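Peroxinectin A (Dictyostelium discoideum, PDB 6ERC) catalyses the hydrogen peroxide-dependent oxidation of phenolic donors, and oxidises iodide and thiocyanate, as a secreted heme peroxidase of the animal type. Local coordinates at residues G9-F23 with Y140-G152. Residues are numbered along the deposited sequence; the frame is centred on the assembly and turned at random.
Sequences GEGNNKQNPKQGSIF and YEQINSLGSYIDG. With NA (sodium ion), chain K.
Tyr149 reaches from the sodium-binding loop into the folded loop 9-23, where the amide of Asn12 stacks on one face of its ring. The two planes are 13° apart, and Asn12 CG lies 3.4 Å above the Tyr149 ring plane, offset toward the rim. With Asn12 CG anti to the backbone N (chi1 -165°), the flat amide is laid along the ring, and its OD1 accepts from Arg470 N. At the ring edge, Tyr149 OH donates to Gln19 O (2.8 Å) from above the carbonyl plane and accepts from a water that Gln19 NE2 also binds. Gly20 CA lies 3.7 Å from Tyr149 CE2, where a CB would collide; at the positive phi of Gly20 and Gly9, a CB would also press on the preceding carbonyl O. A phenylalanine in place of Tyr149 would probably leave Gln19 O and the bridging water without their hydroxyl partner.

Ser148 N gives Gly20 O a nearly straight bond (3.0 Å, 166°), and a second water links Ser148 OG with Ser21 O and Leu146 O. Ile22 extends CG1 away from its own backbone N, 3.4 Å from Leu146 N and over the centre of the Phe23 ring, whose edge meets Ser145 OG in plane.

The carbonyls of Gly147, Tyr149 and Asn82, with Asp151 OD1 and Asn153 OD1, bind sodium. The contact thus fastens the N-terminal loop beside the predicted catalytic His81 and Arg213, whose side chains lie about 5 Å from that of Leu146. Phe23 N makes a short, bent bond to Asn144 O (2.7 Å) where strand 24-25 begins pairing antiparallel with strand 139-144, itself flanked by strand 113-124; Gly152 occupies the N-cap position before helix 153-156.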
ATOM      1  N   GLY A   9      -2.265  17.372  -4.820  1.00 60.20           N
ATOM      2  CA  GLY A   9      -0.891  17.408  -4.388  1.00 57.72           C
ATOM      3  C   GLY A   9      -0.102  18.588  -4.914  1.00 59.02           C
ATOM      4  O   GLY A   9       0.933  18.932  -4.331  1.00 58.57           O
ATOM      5  N   GLU A  10      -0.559  19.218  -5.995  1.00 60.68           N
ATOM      6  CA  GLU A  10       0.149  20.370  -6.529  1.00 60.95           C
ATOM      7  C   GLU A  10      -0.070  21.586  -5.634  1.00 60.90           C
ATOM      8  O   GLU A  10      -1.002  21.641  -4.824  1.00 61.11           O
ATOM      9  CB  GLU A  10      -0.293  20.667  -7.963  1.00 62.16           C
ATOM     10  CG  GLU A  10      -1.758  21.031  -8.132  1.00 62.39           C
ATOM     11  CD  GLU A  10      -2.157  21.145  -9.599  1.00 64.30           C
ATOM     12  OE1 GLU A  10      -1.503  21.914 -10.341  1.00 63.26           O
ATOM     13  OE2 GLU A  10      -3.116  20.458 -10.017  1.00 64.55           O
ATOM     14  N   GLY A  11       0.818  22.568  -5.782  1.00 58.88           N
ATOM     15  CA  GLY A  11       0.861  23.703  -4.889  1.00 58.15           C
ATOM     16  C   GLY A  11       1.581  23.451  -3.584  1.00 57.45           C
ATOM     17  O   GLY A  11       1.817  24.405  -2.832  1.00 57.79           O
ATOM     18  N   ASN A  12       1.944  22.202  -3.289  1.00 57.68           N
ATOM     19  CA  ASN A  12       2.632  21.904  -2.037  1.00 57.01           C
ATOM     20  C   ASN A  12       4.035  22.499  -2.028  1.00 56.71           C
ATOM     21  O   ASN A  12       4.515  22.959  -0.986  1.00 55.54           O
ATOM     22  CB  ASN A  12       2.685  20.393  -1.826  1.00 55.35           C
ATOM     23  CG  ASN A  12       3.042  20.014  -0.409  1.00 54.47           C
ATOM     24  OD1 ASN A  12       4.169  20.220   0.036  1.00 54.30           O
ATOM     25  ND2 ASN A  12       2.082  19.443   0.308  1.00 54.89           N
ATOM     26  N   ASN A  13       4.708  22.491  -3.175  1.00 58.23           N
ATOM     27  CA  ASN A  13       6.018  23.109  -3.330  1.00 57.56           C
ATOM     28  C   ASN A  13       5.858  24.358  -4.186  1.00 58.24           C
ATOM     29  O   ASN A  13       5.437  24.272  -5.345  1.00 58.17           O
ATOM     30  CB  ASN A  13       7.016  22.141  -3.964  1.00 55.60           C
ATOM     31  CG  ASN A  13       8.442  22.636  -3.869  1.00 55.84           C
ATOM     32  OD1 ASN A  13       8.916  23.375  -4.733  1.00 55.74           O
ATOM     33  ND2 ASN A  13       9.136  22.237  -2.808  1.00 54.45           N
ATOM     34  N   LYS A  14       6.196  25.516  -3.614  1.00 59.00           N
ATOM     35  CA  LYS A  14       5.983  26.778  -4.313  1.00 58.76           C
ATOM     36  C   LYS A  14       6.813  26.849  -5.588  1.00 59.74           C
ATOM     37  O   LYS A  14       6.308  27.219  -6.654  1.00 60.66           O
ATOM     38  CB  LYS A  14       6.317  27.947  -3.386  1.00 58.94           C
ATOM     39  CG  LYS A  14       5.393  28.066  -2.186  1.00 58.90           C
ATOM     40  CD  LYS A  14       5.840  29.180  -1.253  1.00 60.92           C
ATOM     41  CE  LYS A  14       4.846  29.401  -0.117  1.00 61.45           C
ATOM     42  NZ  LYS A  14       3.544  29.955  -0.598  1.00 62.45           N
ATOM     43  N   GLN A  15       8.094  26.483  -5.500  1.00 60.40           N
ATOM     44  CA  GLN A  15       8.988  26.635  -6.642  1.00 59.78           C
ATOM     45  C   GLN A  15       8.674  25.628  -7.741  1.00 60.09           C
ATOM     46  O   GLN A  15       8.894  25.914  -8.925  1.00 60.76           O
ATOM     47  CB  GLN A  15      10.446  26.491  -6.192  1.00 59.93           C
ATOM     48  CG  GLN A  15      10.918  27.561  -5.208  1.00 61.05           C
ATOM     49  CD  GLN A  15      10.361  27.375  -3.793  1.00 62.29           C
ATOM     50  OE1 GLN A  15       9.827  26.315  -3.451  1.00 59.26           O
ATOM     51  NE2 GLN A  15      10.482  28.416  -2.968  1.00 60.80           N
ATOM     52  N   ASN A  16       8.163  24.453  -7.377  1.00 58.74           N
ATOM     53  CA  ASN A  16       7.823  23.398  -8.333  1.00 58.45           C
ATOM     54  C   ASN A  16       6.394  22.959  -8.050  1.00 57.61           C
ATOM     55  O   ASN A  16       6.164  21.914  -7.425  1.00 55.99           O
ATOM     56  CB  ASN A  16       8.804  22.232  -8.236  1.00 58.18           C
ATOM     57  CG  ASN A  16      10.244  22.683  -8.345  1.00 58.37           C
ATOM     58  OD1 ASN A  16      10.694  23.096  -9.412  1.00 58.82           O
ATOM     59  ND2 ASN A  16      10.973  22.619  -7.235  1.00 58.76           N
ATOM     60  N   PRO A  17       5.406  23.734  -8.506  1.00 59.41           N
ATOM     61  CA  PRO A  17       4.011  23.453  -8.119  1.00 59.21           C
ATOM     62  C   PRO A  17       3.593  22.008  -8.320  1.00 59.01           C
ATOM     63  O   PRO A  17       2.967  21.419  -7.429  1.00 58.40           O
ATOM     64  CB  PRO A  17       3.214  24.410  -9.017  1.00 59.88           C
ATOM     65  CG  PRO A  17       4.146  25.536  -9.286  1.00 60.17           C
ATOM     66  CD  PRO A  17       5.512  24.921  -9.373  1.00 60.01           C
ATOM     67  N   LYS A  18       3.922  21.414  -9.465  1.00 58.42           N
ATOM     68  CA  LYS A  18       3.501  20.051  -9.756  1.00 57.26           C
ATOM     69  C   LYS A  18       4.298  19.006  -8.985  1.00 56.37           C
ATOM     70  O   LYS A  18       3.967  17.820  -9.068  1.00 55.86           O
ATOM     71  CB  LYS A  18       3.611  19.782 -11.259  1.00 57.92           C
ATOM     72  CG  LYS A  18       2.625  20.570 -12.109  1.00 58.90           C
ATOM     73  CD  LYS A  18       2.775  20.224 -13.586  1.00 60.00           C
ATOM     74  CE  LYS A  18       1.732  20.929 -14.446  1.00 62.21           C
ATOM     75  NZ  LYS A  18       1.907  20.629 -15.903  1.00 61.98           N
ATOM     76  N   GLN A  19       5.318  19.409  -8.232  1.00 57.02           N
ATOM     77  CA  GLN A  19       6.162  18.451  -7.528  1.00 56.40           C
ATOM     78  C   GLN A  19       5.338  17.638  -6.539  1.00 55.78           C
ATOM     79  O   GLN A  19       4.737  18.192  -5.612  1.00 58.63           O
ATOM     80  CB  GLN A  19       7.292  19.186  -6.811  1.00 56.71           C
ATOM     81  CG  GLN A  19       8.286  18.278  -6.109  1.00 54.98           C
ATOM     82  CD  GLN A  19       9.548  19.014  -5.711  1.00 55.95           C
ATOM     83  OE1 GLN A  19      10.435  19.232  -6.536  1.00 57.90           O
ATOM     84  NE2 GLN A  19       9.632  19.412  -4.446  1.00 55.50           N
ATOM     85  N   GLY A  20       5.312  16.323  -6.736  1.00 55.95           N
ATOM     86  CA  GLY A  20       4.543  15.436  -5.889  1.00 55.30           C
ATOM     87  C   GLY A  20       3.083  15.304  -6.256  1.00 56.56           C
ATOM     88  O   GLY A  20       2.365  14.532  -5.604  1.00 56.13           O
ATOM     89  N   SER A  21       2.616  16.016  -7.278  1.00 56.96           N
ATOM     90  CA  SER A  21       1.205  15.995  -7.622  1.00 57.85           C
ATOM     91  C   SER A  21       0.861  14.729  -8.406  1.00 57.90           C
ATOM     92  O   SER A  21       1.731  13.990  -8.875  1.00 56.26           O
ATOM     93  CB  SER A  21       0.828  17.243  -8.421  1.00 57.44           C
ATOM     94  OG  SER A  21       1.517  17.294  -9.656  1.00 58.99           O
ATOM     95  N   ILE A  22      -0.443  14.491  -8.548  1.00 58.15           N
ATOM     96  CA  ILE A  22      -0.930  13.270  -9.173  1.00 59.23           C
ATOM     97  C   ILE A  22      -0.554  13.249 -10.652  1.00 59.04           C
ATOM     98  O   ILE A  22      -0.416  14.294 -11.301  1.00 59.63           O
ATOM     99  CB  ILE A  22      -2.453  13.152  -8.977  1.00 60.39           C
ATOM    100  CG1 ILE A  22      -2.958  11.794  -9.461  1.00 60.08           C
ATOM    101  CG2 ILE A  22      -3.180  14.280  -9.702  1.00 60.21           C
ATOM    102  CD1 ILE A  22      -4.336  11.437  -8.949  1.00 59.85           C
ATOM    103  N   PHE A  23      -0.379  12.037 -11.187  1.00 59.18           N
ATOM    104  CA  PHE A  23      -0.092  11.826 -12.609  1.00 57.96           C
ATOM    105  C   PHE A  23       1.269  12.396 -13.002  1.00 56.78           C
ATOM    106  O   PHE A  23       1.424  12.992 -14.069  1.00 56.06           O
ATOM    107  CB  PHE A  23      -1.202  12.417 -13.487  1.00 59.71           C
ATOM    108  CG  PHE A  23      -2.573  11.892 -13.171  1.00 60.66           C
ATOM    109  CD1 PHE A  23      -2.809  10.530 -13.089  1.00 59.69           C
ATOM    110  CD2 PHE A  23      -3.626  12.766 -12.945  1.00 60.91           C
ATOM    111  CE1 PHE A  23      -4.072  10.049 -12.794  1.00 61.01           C
ATOM    112  CE2 PHE A  23      -4.888  12.289 -12.649  1.00 60.32           C
ATOM    113  CZ  PHE A  23      -5.112  10.931 -12.573  1.00 61.14           C
ATOM    114  N   TYR A 140      11.715   6.638 -20.991  1.00 56.82           N
ATOM    115  CA  TYR A 140      10.388   6.586 -20.383  1.00 58.36           C
ATOM    116  C   TYR A 140      10.476   6.440 -18.878  1.00 58.06           C
ATOM    117  O   TYR A 140      11.438   5.885 -18.337  1.00 57.46           O
ATOM    118  CB  TYR A 140       9.539   5.425 -20.923  1.00 57.93           C
ATOM    119  CG  TYR A 140       9.327   5.500 -22.406  1.00 58.55           C
ATOM    120  CD1 TYR A 140      10.110   4.751 -23.258  1.00 59.30           C
ATOM    121  CD2 TYR A 140       8.363   6.340 -22.962  1.00 58.81           C
ATOM    122  CE1 TYR A 140       9.944   4.809 -24.620  1.00 59.84           C
ATOM    123  CE2 TYR A 140       8.193   6.408 -24.328  1.00 60.64           C
ATOM    124  CZ  TYR A 140       8.980   5.643 -25.155  1.00 60.46           C
ATOM    125  OH  TYR A 140       8.799   5.715 -26.518  1.00 62.59           O
ATOM    126  N   GLU A 141       9.432   6.927 -18.223  1.00 58.68           N
ATOM    127  CA  GLU A 141       9.288   6.792 -16.784  1.00 57.62           C
ATOM    128  C   GLU A 141       7.845   6.465 -16.441  1.00 57.68           C
ATOM    129  O   GLU A 141       6.917   6.940 -17.106  1.00 58.00           O
ATOM    130  CB  GLU A 141       9.732   8.083 -16.073  1.00 57.13           C
ATOM    131  CG  GLU A 141       9.760   8.000 -14.551  1.00 57.39           C
ATOM    132  CD  GLU A 141      10.487   6.760 -14.038  1.00 57.25           C
ATOM    133  OE1 GLU A 141       9.823   5.718 -13.843  1.00 55.57           O
ATOM    134  OE2 GLU A 141      11.717   6.825 -13.831  1.00 57.64           O
ATOM    135  N   GLN A 142       7.670   5.613 -15.432  1.00 56.86           N
ATOM    136  CA  GLN A 142       6.326   5.235 -15.029  1.00 57.80           C
ATOM    137  C   GLN A 142       5.629   6.383 -14.305  1.00 57.27           C
ATOM    138  O   GLN A 142       6.264   7.249 -13.690  1.00 55.87           O
ATOM    139  CB  GLN A 142       6.349   3.986 -14.138  1.00 57.42           C
ATOM    140  CG  GLN A 142       6.457   2.662 -14.897  1.00 57.38           C
ATOM    141  CD  GLN A 142       7.845   2.410 -15.459  1.00 57.20           C
ATOM    142  OE1 GLN A 142       8.851   2.698 -14.812  1.00 55.55           O
ATOM    143  NE2 GLN A 142       7.903   1.870 -16.668  1.00 57.32           N
ATOM    144  N   ILE A 143       4.298   6.386 -14.397  1.00 56.78           N
ATOM    145  CA  ILE A 143       3.462   7.491 -13.917  1.00 58.89           C
ATOM    146  C   ILE A 143       2.772   7.075 -12.627  1.00 57.19           C
ATOM    147  O   ILE A 143       2.132   6.017 -12.564  1.00 55.55           O
ATOM    148  CB  ILE A 143       2.429   7.931 -14.984  1.00 59.60           C
ATOM    149  CG1 ILE A 143       3.111   8.742 -16.117  1.00 58.62           C
ATOM    150  CG2 ILE A 143       1.299   8.744 -14.319  1.00 58.03           C
ATOM    151  CD1 ILE A 143       3.146  10.259 -15.892  1.00 58.75           C
ATOM    152  N   ASN A 144       2.907   7.911 -11.602  1.00 58.32           N
ATOM    153  CA  ASN A 144       2.181   7.728 -10.350  1.00 58.97           C
ATOM    154  C   ASN A 144       0.793   8.345 -10.491  1.00 57.04           C
ATOM    155  O   ASN A 144       0.648   9.572 -10.532  1.00 56.34           O
ATOM    156  CB  ASN A 144       2.929   8.362  -9.173  1.00 56.41           C
ATOM    157  CG  ASN A 144       2.299   8.026  -7.835  1.00 55.75           C
ATOM    158  OD1 ASN A 144       1.313   7.290  -7.770  1.00 56.56           O
ATOM    159  ND2 ASN A 144       2.866   8.548  -6.766  1.00 54.45           N
ATOM    160  N   SER A 145      -0.228   7.497 -10.565  1.00 57.17           N
ATOM    161  CA  SER A 145      -1.609   7.963 -10.674  1.00 60.71           C
ATOM    162  C   SER A 145      -2.222   8.291  -9.316  1.00 59.17           C
ATOM    163  O   SER A 145      -3.388   7.982  -9.058  1.00 58.30           O
ATOM    164  CB  SER A 145      -2.442   6.918 -11.414  1.00 58.97           C
ATOM    165  OG  SER A 145      -2.043   6.820 -12.771  1.00 59.08           O
ATOM    166  N   LEU A 146      -1.450   8.924  -8.437  1.00 58.18           N
ATOM    167  CA  LEU A 146      -1.909   9.274  -7.104  1.00 59.01           C
ATOM    168  C   LEU A 146      -0.969  10.327  -6.538  1.00 59.33           C
ATOM    169  O   LEU A 146       0.217  10.362  -6.876  1.00 57.14           O
ATOM    170  CB  LEU A 146      -1.952   8.048  -6.187  1.00 58.04           C
ATOM    171  CG  LEU A 146      -3.102   7.977  -5.186  1.00 57.71           C
ATOM    172  CD1 LEU A 146      -4.414   7.667  -5.889  1.00 58.54           C
ATOM    173  CD2 LEU A 146      -2.805   6.934  -4.126  1.00 58.65           C
ATOM    174  N   GLY A 147      -1.509  11.189  -5.679  1.00 59.70           N
ATOM    175  CA  GLY A 147      -0.693  12.190  -5.022  1.00 57.36           C
ATOM    176  C   GLY A 147       0.345  11.558  -4.117  1.00 56.15           C
ATOM    177  O   GLY A 147       0.027  10.660  -3.332  1.00 55.90           O
ATOM    178  N   SER A 148       1.593  12.019  -4.214  1.00 55.85           N
ATOM    179  CA  SER A 148       2.683  11.416  -3.458  1.00 54.87           C
ATOM    180  C   SER A 148       2.659  11.786  -1.981  1.00 54.33           C
ATOM    181  O   SER A 148       3.307  11.108  -1.176  1.00 52.19           O
ATOM    182  CB  SER A 148       4.027  11.829  -4.061  1.00 54.56           C
ATOM    183  OG  SER A 148       4.133  11.392  -5.404  1.00 55.06           O
ATOM    184  N   TYR A 149       1.935  12.838  -1.610  1.00 56.70           N
ATOM    185  CA  TYR A 149       1.884  13.273  -0.223  1.00 54.92           C
ATOM    186  C   TYR A 149       0.860  12.462   0.557  1.00 52.96           C
ATOM    187  O   TYR A 149      -0.159  12.021   0.020  1.00 53.96           O
ATOM    188  CB  TYR A 149       1.534  14.760  -0.139  1.00 54.82           C
ATOM    189  CG  TYR A 149       2.516  15.663  -0.851  1.00 53.40           C
ATOM    190  CD1 TYR A 149       3.671  16.099  -0.218  1.00 52.87           C
ATOM    191  CD2 TYR A 149       2.283  16.081  -2.153  1.00 54.24           C
ATOM    192  CE1 TYR A 149       4.573  16.923  -0.864  1.00 53.89           C
ATOM    193  CE2 TYR A 149       3.178  16.906  -2.808  1.00 55.68           C
ATOM    194  CZ  TYR A 149       4.322  17.325  -2.160  1.00 54.83           C
ATOM    195  OH  TYR A 149       5.215  18.146  -2.811  1.00 53.93           O
ATOM    196  N   ILE A 150       1.150  12.257   1.839  1.00 52.14           N
ATOM    197  CA  ILE A 150       0.177  11.681   2.760  1.00 55.18           C
ATOM    198  C   ILE A 150      -0.832  12.777   3.076  1.00 56.52           C
ATOM    199  O   ILE A 150      -0.614  13.599   3.972  1.00 54.40           O
ATOM    200  CB  ILE A 150       0.854  11.134   4.030  1.00 53.55           C
ATOM    201  CG1 ILE A 150       1.815   9.997   3.662  1.00 52.30           C
ATOM    202  CG2 ILE A 150      -0.188  10.636   5.020  1.00 52.95           C
ATOM    203  CD1 ILE A 150       2.733   9.565   4.784  1.00 51.19           C
ATOM    204  N   ASP A 151      -1.940  12.801   2.327  1.00 57.52           N
ATOM    205  CA  ASP A 151      -2.854  13.938   2.326  1.00 57.75           C
ATOM    206  C   ASP A 151      -4.311  13.507   2.455  1.00 58.89           C
ATOM    207  O   ASP A 151      -5.212  14.281   2.114  1.00 59.71           O
ATOM    208  CB  ASP A 151      -2.661  14.770   1.054  1.00 59.20           C
ATOM    209  CG  ASP A 151      -2.844  13.954  -0.216  1.00 58.96           C
ATOM    210  OD1 ASP A 151      -3.082  12.730  -0.121  1.00 59.25           O
ATOM    211  OD2 ASP A 151      -2.746  14.539  -1.314  1.00 60.32           O
ATOM    212  N   GLY A 152      -4.562  12.294   2.941  1.00 57.34           N
ATOM    213  CA  GLY A 152      -5.920  11.839   3.152  1.00 57.55           C
ATOM    214  C   GLY A 152      -6.718  11.588   1.896  1.00 58.58           C
ATOM    215  O   GLY A 152      -7.937  11.407   1.985  1.00 59.53           O
TER
HETATM  216 NA    NA K 609      -1.746  11.139  -1.449  1.00 57.05          NA
HETATM  217  O   HOH W   1       8.117  17.936  -2.524  1.00 42.95           O
HETATM  218  O   HOH W   2       2.214  11.610  -7.601  1.00 50.14           O